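Local coordinates for protein aryl acylamidase (bacterium CSBL00001, PDB 4YJ6) that probably hydrolyses the amide bond of N-acylated aryl amines (anilides), as an aryl acylamidase of the amidase signature family, at residues W10-A14 with R229-D233; V79-K84 with V176-T182; A168-A172 with W194-Y198. One frame throughout, in Å; residues are numbered along the deposited sequence.

Contact 1: W10-A14 with R229-D233; sequences WKSAA and RTVRD
The carboxylate of D233 (chi1 m) accepts two backbone hydrogen bonds from the start of helix 13-21: A13 N to OD2 at 2.7 Å and A14 N to OD1 at 3.0 Å. First-turn amides lack carbonyl partners within their own helix, so a short acidic side chain suits them well. S12 is the N-cap of that helix, its OG bonded to E15 N, and its CB lies 3.3 Å from D233 OD2. Two helix N-termini thus meet here, for T230 (chi1 p) is the N-cap of helix 231-241, its OG1 accepting from D233 N at 2.9 Å. The CA atoms of A13 and D233 are 5.7 Å apart, a closeness that alanine permits. Before the caps both segments are irregular, W10 having a positive phi (70°). A water joins W10 O (2.8 Å) to R229 NE (2.9 Å), while R229 NH1 bonds to V171 O and V176 O. R229, long enough to span the gap, lays a guanidinium face near W10 CE3; W10 CZ3 is 3.8 Å from R229 CD, at the ring edge. Farther out, A14 CB packs 4.1 Å from R232 CD, and W10 reaches P490 and A491 of helix 488-491.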
loop_
_atom_site.group_PDB
_atom_site.type_symbol
_atom_site.label_atom_id
_atom_site.label_comp_id
_atom_site.label_asym_id
_atom_site.label_seq_id
_atom_site.Cartn_x
_atom_site.Cartn_y
_atom_site.Cartn_z
ATOM N N TRP A 10 17.865 8.708 2.652
ATOM C CA TRP A 10 16.967 9.855 2.408
ATOM C C TRP A 10 16.972 10.461 0.990
ATOM O O TRP A 10 16.242 11.433 0.720
ATOM C CB TRP A 10 17.172 10.972 3.471
ATOM C CG TRP A 10 17.018 10.485 4.891
ATOM C CD1 TRP A 10 18.012 10.338 5.840
ATOM C CD2 TRP A 10 15.797 10.067 5.530
ATOM N NE1 TRP A 10 17.477 9.849 7.012
ATOM C CE2 TRP A 10 16.124 9.677 6.854
ATOM C CE3 TRP A 10 14.462 9.989 5.110
ATOM C CZ2 TRP A 10 15.160 9.206 7.764
ATOM C CZ3 TRP A 10 13.507 9.527 6.002
ATOM C CH2 TRP A 10 13.858 9.142 7.326
ATOM N N LYS A 11 17.765 9.921 0.072
ATOM C CA LYS A 11 17.744 10.419 -1.290
ATOM C C LYS A 11 16.435 9.976 -1.959
ATOM O O LYS A 11 15.962 8.856 -1.700
ATOM C CB LYS A 11 18.916 9.880 -2.097
ATOM C CG LYS A 11 20.262 10.416 -1.612
ATOM C CD LYS A 11 20.519 11.838 -2.135
ATOM C CE LYS A 11 22.001 12.241 -1.926
ATOM N NZ LYS A 11 22.305 12.458 -0.479
ATOM N N SER A 12 15.886 10.839 -2.806
ATOM C CA SER A 12 14.687 10.472 -3.575
ATOM C C SER A 12 15.025 9.568 -4.754
ATOM O O SER A 12 16.181 9.449 -5.158
ATOM C CB SER A 12 13.954 11.711 -4.078
ATOM O OG SER A 12 14.685 12.342 -5.100
ATOM N N ALA A 13 14.015 8.898 -5.305
ATOM C CA ALA A 13 14.241 8.127 -6.530
ATOM C C ALA A 13 14.695 9.056 -7.651
ATOM O O ALA A 13 15.572 8.695 -8.434
ATOM C CB ALA A 13 12.949 7.373 -6.946
ATOM N N ALA A 14 14.089 10.246 -7.745
ATOM C CA ALA A 14 14.504 11.197 -8.769
ATOM C C ALA A 14 15.985 11.538 -8.583
ATOM O O ALA A 14 16.741 11.597 -9.552
ATOM C CB ALA A 14 13.651 12.476 -8.696
ATOM N N ARG A 229 8.241 8.920 -0.370
ATOM C CA ARG A 229 8.250 10.079 0.526
ATOM C C ARG A 229 7.834 11.328 -0.216
ATOM O O ARG A 229 7.465 12.317 0.426
ATOM C CB ARG A 229 9.639 10.309 1.159
ATOM C CG ARG A 229 10.030 9.190 2.162
ATOM C CD ARG A 229 11.364 9.444 2.883
ATOM N NE ARG A 229 12.457 9.511 1.925
ATOM C CZ ARG A 229 13.109 8.445 1.447
ATOM N NH1 ARG A 229 12.850 7.215 1.888
ATOM N NH2 ARG A 229 14.052 8.637 0.544
ATOM N N THR A 230 7.920 11.321 -1.547
ATOM C CA THR A 230 7.494 12.477 -2.349
ATOM C C THR A 230 6.484 12.074 -3.398
ATOM O O THR A 230 6.476 10.937 -3.873
ATOM C CB THR A 230 8.650 13.145 -3.116
ATOM O OG1 THR A 230 9.084 12.292 -4.210
ATOM C CG2 THR A 230 9.824 13.411 -2.188
ATOM N N VAL A 231 5.659 13.034 -3.790
ATOM C CA VAL A 231 4.667 12.769 -4.812
ATOM C C VAL A 231 5.357 12.570 -6.154
ATOM O O VAL A 231 4.950 11.701 -6.923
ATOM C CB VAL A 231 3.603 13.891 -4.868
ATOM C CG1 VAL A 231 2.601 13.624 -6.005
ATOM C CG2 VAL A 231 2.897 13.969 -3.486
ATOM N N ARG A 232 6.433 13.325 -6.420
ATOM C CA ARG A 232 7.179 13.168 -7.667
ATOM C C ARG A 232 7.699 11.719 -7.797
ATOM O O ARG A 232 7.639 11.129 -8.869
ATOM C CB ARG A 232 8.388 14.140 -7.718
ATOM C CG ARG A 232 9.316 13.912 -8.953
ATOM C CD ARG A 232 10.435 14.976 -9.023
ATOM N NE ARG A 232 9.796 16.281 -9.239
ATOM C CZ ARG A 232 9.920 17.372 -8.459
ATOM N NH1 ARG A 232 10.734 17.396 -7.383
ATOM N NH2 ARG A 232 9.231 18.478 -8.775
ATOM N N ASP A 233 8.212 11.137 -6.724
ATOM C CA ASP A 233 8.742 9.774 -6.846
ATOM C C ASP A 233 7.602 8.813 -7.153
ATOM O O ASP A 233 7.798 7.791 -7.824
ATOM C CB ASP A 233 9.441 9.297 -5.580
ATOM C CG ASP A 233 10.886 9.818 -5.470
ATOM O OD1 ASP A 233 11.377 10.464 -6.421
ATOM O OD2 ASP A 233 11.497 9.543 -4.433
HETATM O O HOH W 1 13.777 12.130 1.923
#

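Contact 2: V79-K84 with V176-T182; sequences VPTLMK and VPVAGGT
Strands 80-84 and 178-182 run parallel, their axes 14° apart and 5.1 Å at closest approach, with T81 CA 5.4 Å from A179 CA. One direct backbone hydrogen bond joins them, G180 N to L82 O at 3.2 Å; beyond it a water donates to L82 O (2.9 Å) and G180 O (2.8 Å). Glycine suits position 180, where a CB would point at the partner strand. T81, with chi1 t, donates from OG1 to V178 O at 2.7 Å and also bonds to the Y116 hydroxyl, satisfying its buried polar end. L82 (chi1 m, chi2 82°) brings CD1 to 3.9 Å from V176 CG1. V79 CG1 (chi1 t) sits 3.9 Å from both P177 CG and V178 CG1. Selenomethionine M83 turns away. K84 is all-trans, the full reach that carries NZ to T182 OG1 at 2.9 Å (T182 chi1 p), with a weak bond to T182 O at 3.4 Å. K84 NZ also bonds S163 OG, with S164 OG a further partner; a phosphate ion, probably from crystallisation liquor, lies about 4 Å from the K84 side chain. K84 and S163 are probably the Lys and cis-Ser of the Ser-cisSer-Lys catalytic triad of amidase signature enzymes.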
loop_
_atom_site.group_PDB
_atom_site.type_symbol
_atom_site.label_atom_id
_atom_site.label_comp_id
_atom_site.label_asym_id
_atom_site.label_seq_id
_atom_site.Cartn_x
_atom_site.Cartn_y
_atom_site.Cartn_z
ATOM N N VAL A 79 17.658 2.778 -9.013
ATOM C CA VAL A 79 16.846 3.069 -7.830
ATOM C C VAL A 79 16.646 1.777 -7.054
ATOM O O VAL A 79 16.112 0.821 -7.601
ATOM C CB VAL A 79 15.474 3.611 -8.257
ATOM C CG1 VAL A 79 14.526 3.745 -7.021
ATOM C CG2 VAL A 79 15.647 4.940 -8.950
ATOM N N PRO A 80 17.030 1.735 -5.764
ATOM C CA PRO A 80 16.861 0.501 -4.993
ATOM C C PRO A 80 15.455 0.374 -4.439
ATOM O O PRO A 80 14.888 1.373 -4.020
ATOM C CB PRO A 80 17.858 0.666 -3.850
ATOM C CG PRO A 80 17.899 2.166 -3.603
ATOM C CD PRO A 80 17.701 2.801 -4.987
ATOM N N THR A 81 14.911 -0.834 -4.404
ATOM C CA THR A 81 13.565 -0.983 -3.871
ATOM C C THR A 81 13.389 -2.415 -3.371
ATOM O O THR A 81 14.282 -3.260 -3.557
ATOM C CB THR A 81 12.490 -0.619 -4.950
ATOM O OG1 THR A 81 11.199 -0.545 -4.313
ATOM C CG2 THR A 81 12.426 -1.686 -6.063
ATOM N N LEU A 82 12.274 -2.685 -2.700
ATOM C CA LEU A 82 11.933 -4.053 -2.293
ATOM C C LEU A 82 10.459 -4.318 -2.611
ATOM O O LEU A 82 9.654 -3.356 -2.633
ATOM C CB LEU A 82 12.166 -4.262 -0.788
ATOM C CG LEU A 82 13.616 -4.345 -0.306
ATOM C CD1 LEU A 82 14.229 -2.956 -0.125
ATOM C CD2 LEU A 82 13.648 -5.098 1.018
HETATM N N MSE A 83 10.120 -5.583 -2.870
HETATM C CA MSE A 83 8.714 -5.936 -3.191
HETATM C C MSE A 83 8.119 -6.470 -1.888
HETATM O O MSE A 83 8.841 -6.683 -0.874
HETATM C CB MSE A 83 8.651 -7.004 -4.285
HETATM C CG MSE A 83 9.200 -8.308 -3.739
HETATM SE SE MSE A 83 8.963 -9.709 -5.006
HETATM C CE MSE A 83 7.021 -9.768 -5.159
ATOM N N LYS A 84 6.812 -6.696 -1.914
ATOM C CA LYS A 84 6.082 -7.164 -0.722
ATOM C C LYS A 84 5.872 -8.680 -0.733
ATOM O O LYS A 84 5.464 -9.260 -1.757
ATOM C CB LYS A 84 4.726 -6.464 -0.712
ATOM C CG LYS A 84 3.780 -6.909 0.432
ATOM C CD LYS A 84 2.533 -6.018 0.356
ATOM C CE LYS A 84 1.466 -6.539 1.304
ATOM N NZ LYS A 84 0.262 -5.684 1.240
ATOM N N VAL A 176 14.912 3.074 1.522
ATOM C CA VAL A 176 14.764 3.126 0.079
ATOM C C VAL A 176 13.730 4.220 -0.232
ATOM O O VAL A 176 12.901 4.530 0.635
ATOM C CB VAL A 176 14.264 1.803 -0.538
ATOM C CG1 VAL A 176 15.403 0.709 -0.542
ATOM C CG2 VAL A 176 12.998 1.315 0.184
ATOM N N PRO A 177 13.785 4.801 -1.442
ATOM C CA PRO A 177 12.869 5.925 -1.730
ATOM C C PRO A 177 11.479 5.478 -2.169
ATOM O O PRO A 177 10.546 6.265 -2.099
ATOM C CB PRO A 177 13.566 6.676 -2.877
ATOM C CG PRO A 177 14.392 5.571 -3.571
ATOM C CD PRO A 177 14.837 4.660 -2.470
ATOM N N VAL A 178 11.334 4.229 -2.579
ATOM C CA VAL A 178 10.028 3.720 -3.041
ATOM C C VAL A 178 9.995 2.244 -2.674
ATOM O O VAL A 178 11.038 1.564 -2.673
ATOM C CB VAL A 178 9.826 3.921 -4.575
ATOM C CG1 VAL A 178 10.988 3.292 -5.370
ATOM C CG2 VAL A 178 8.457 3.318 -5.031
ATOM N N ALA A 179 8.824 1.731 -2.301
ATOM C CA ALA A 179 8.670 0.296 -2.047
ATOM C C ALA A 179 7.301 -0.139 -2.579
ATOM O O ALA A 179 6.371 0.667 -2.618
ATOM C CB ALA A 179 8.798 -0.018 -0.538
ATOM N N GLY A 180 7.174 -1.395 -2.971
ATOM C CA GLY A 180 5.915 -1.871 -3.517
ATOM C C GLY A 180 4.912 -2.292 -2.447
ATOM O O GLY A 180 5.236 -3.011 -1.499
ATOM N N GLY A 181 3.684 -1.835 -2.612
ATOM C CA GLY A 181 2.606 -2.247 -1.741
ATOM C C GLY A 181 1.523 -2.934 -2.553
ATOM O O GLY A 181 1.502 -2.887 -3.793
ATOM N N THR A 182 0.646 -3.637 -1.848
ATOM C CA THR A 182 -0.541 -4.183 -2.500
ATOM C C THR A 182 -1.727 -3.790 -1.653
ATOM O O THR A 182 -1.569 -3.454 -0.467
ATOM C CB THR A 182 -0.486 -5.717 -2.677
ATOM O OG1 THR A 182 -0.575 -6.398 -1.414
ATOM C CG2 THR A 182 0.838 -6.112 -3.390
HETATM O O HOH W 2 7.746 -3.637 -0.492
#

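Contact 3: A168-A172 with W194-Y198; sequences AALVA and WTNTY
T195 and T197, each with 53 Å² covered, face A172, which has 42 Å² covered, at the end of helix 165-172. The CA atoms of A172 and T195 are 5.9 Å apart, and a methyl is about all that fits between: A172 CB lies 3.2 Å from T195 O, 3.6 Å from T195 CB and 3.7 Å from T197 CG2. A168, one turn earlier and tied to A172 by the helical bond A172 N to A168 O (2.8 Å), places its CB 3.5 Å from T195 OG1. Both threonines have chi1 p, and T197 OG1 donates to T195 OG1 at 2.9 Å; T195 OG1 also bonds P191 O. Hydroxyls are thereby paired in a buried setting while the T197 methyl stays available for packing. Between them, helix 190-195 ends in a Schellman motif, with N196 at positive phi (62°), a conformation asparagine tolerates well. T197 then returns to extended angles (-118/165) and leads into strand 198-201 of the large mixed sheet, so that the helix 165-172 packs against a helix-to-strand turn. V171 CG1 adds an apolar touch 3.8 Å from T197 CG2, and T197 also meets I227 of strand 223-228.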
loop_
_atom_site.group_PDB
_atom_site.type_symbol
_atom_site.label_atom_id
_atom_site.label_comp_id
_atom_site.label_asym_id
_atom_site.label_seq_id
_atom_site.Cartn_x
_atom_site.Cartn_y
_atom_site.Cartn_z
ATOM N N ALA A 168 6.191 0.373 3.898
ATOM C CA ALA A 168 6.087 1.726 4.394
ATOM C C ALA A 168 7.212 2.037 5.403
ATOM O O ALA A 168 7.744 3.125 5.389
ATOM C CB ALA A 168 4.716 1.971 5.051
ATOM N N ALA A 169 7.539 1.086 6.270
ATOM C CA ALA A 169 8.545 1.316 7.307
ATOM C C ALA A 169 9.918 1.612 6.671
ATOM O O ALA A 169 10.613 2.541 7.064
ATOM C CB ALA A 169 8.631 0.091 8.264
ATOM N N LEU A 170 10.295 0.855 5.648
ATOM C CA LEU A 170 11.563 1.146 4.984
ATOM C C LEU A 170 11.583 2.531 4.361
ATOM O O LEU A 170 12.585 3.244 4.464
ATOM C CB LEU A 170 11.887 0.094 3.903
ATOM C CG LEU A 170 12.170 -1.304 4.447
ATOM C CD1 LEU A 170 12.496 -2.263 3.258
ATOM C CD2 LEU A 170 13.348 -1.281 5.422
ATOM N N VAL A 171 10.483 2.929 3.711
ATOM C CA VAL A 171 10.427 4.232 3.080
ATOM C C VAL A 171 10.416 5.344 4.141
ATOM O O VAL A 171 11.091 6.351 3.968
ATOM C CB VAL A 171 9.184 4.333 2.149
ATOM C CG1 VAL A 171 8.996 5.773 1.590
ATOM C CG2 VAL A 171 9.366 3.286 1.004
ATOM N N ALA A 172 9.656 5.146 5.217
ATOM C CA ALA A 172 9.554 6.164 6.257
ATOM C C ALA A 172 10.867 6.343 7.011
ATOM O O ALA A 172 11.115 7.430 7.566
ATOM C CB ALA A 172 8.415 5.833 7.238
ATOM N N TRP A 194 -0.017 5.756 8.626
ATOM C CA TRP A 194 0.627 5.658 9.948
ATOM C C TRP A 194 2.129 5.959 9.963
ATOM O O TRP A 194 2.711 5.964 11.035
ATOM C CB TRP A 194 0.410 4.258 10.529
ATOM C CG TRP A 194 -0.946 4.046 11.164
ATOM C CD1 TRP A 194 -1.984 4.945 11.227
ATOM C CD2 TRP A 194 -1.402 2.859 11.828
ATOM N NE1 TRP A 194 -3.051 4.378 11.891
ATOM C CE2 TRP A 194 -2.723 3.114 12.281
ATOM C CE3 TRP A 194 -0.813 1.617 12.114
ATOM C CZ2 TRP A 194 -3.476 2.163 12.967
ATOM C CZ3 TRP A 194 -1.565 0.663 12.805
ATOM C CH2 TRP A 194 -2.891 0.947 13.213
ATOM N N THR A 195 2.766 6.145 8.804
ATOM C CA THR A 195 4.232 6.350 8.755
ATOM C C THR A 195 4.672 7.620 8.032
ATOM O O THR A 195 5.852 7.771 7.704
ATOM C CB THR A 195 4.960 5.147 8.091
ATOM O OG1 THR A 195 4.454 4.991 6.767
ATOM C CG2 THR A 195 4.732 3.887 8.885
ATOM N N ASN A 196 3.751 8.556 7.804
ATOM C CA ASN A 196 4.129 9.839 7.195
ATOM C C ASN A 196 4.690 9.615 5.796
ATOM O O ASN A 196 5.568 10.340 5.373
ATOM C CB ASN A 196 5.199 10.596 8.058
ATOM C CG ASN A 196 5.288 12.061 7.730
ATOM O OD1 ASN A 196 4.302 12.782 7.868
ATOM N ND2 ASN A 196 6.471 12.525 7.329
ATOM N N THR A 197 4.186 8.602 5.087
ATOM C CA THR A 197 4.591 8.410 3.702
ATOM C C THR A 197 3.407 8.537 2.752
ATOM O O THR A 197 2.250 8.591 3.175
ATOM C CB THR A 197 5.313 7.079 3.525
ATOM O OG1 THR A 197 4.537 6.019 4.102
ATOM C CG2 THR A 197 6.698 7.139 4.241
ATOM N N TYR A 198 3.723 8.679 1.467
ATOM C CA TYR A 198 2.691 8.875 0.455
ATOM C C TYR A 198 2.375 7.539 -0.194
ATOM O O TYR A 198 3.269 6.876 -0.736
ATOM C CB TYR A 198 3.221 9.864 -0.559
ATOM C CG TYR A 198 2.244 10.175 -1.688
ATOM C CD1 TYR A 198 1.091 10.935 -1.447
ATOM C CD2 TYR A 198 2.477 9.719 -2.982
ATOM C CE1 TYR A 198 0.219 11.244 -2.475
ATOM C CE2 TYR A 198 1.600 10.005 -4.015
ATOM C CZ TYR A 198 0.474 10.761 -3.757
ATOM O OH TYR A 198 -0.380 11.046 -4.773
#

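How the contacts relate
The three contact centres lie 11 to 12 Å from one another. Contacts 2 and 3 are both nested inside the loop that contact 1 closes, and they cross: in the order 79-84, 168-172, 176-182, 194-198 their segments alternate. R229 of contact 1 joins all three: NH1 probably hydrogen-bonds V176 O of contact 2 (3.0 Å) and V171 O of contact 3 (2.9 Å). V171 CG2 also packs 3.7 Å from A179 CB. Contact 2 is the seam joining two parts of the 11-strand mixed sheet of the amidase signature fold, while contact 1 ties helix 13-21 to helix 231-241. Only contact 2 reaches the K84 end; contacts 1 and 3 pack around helix 165-172 and the far end of strand 178-183.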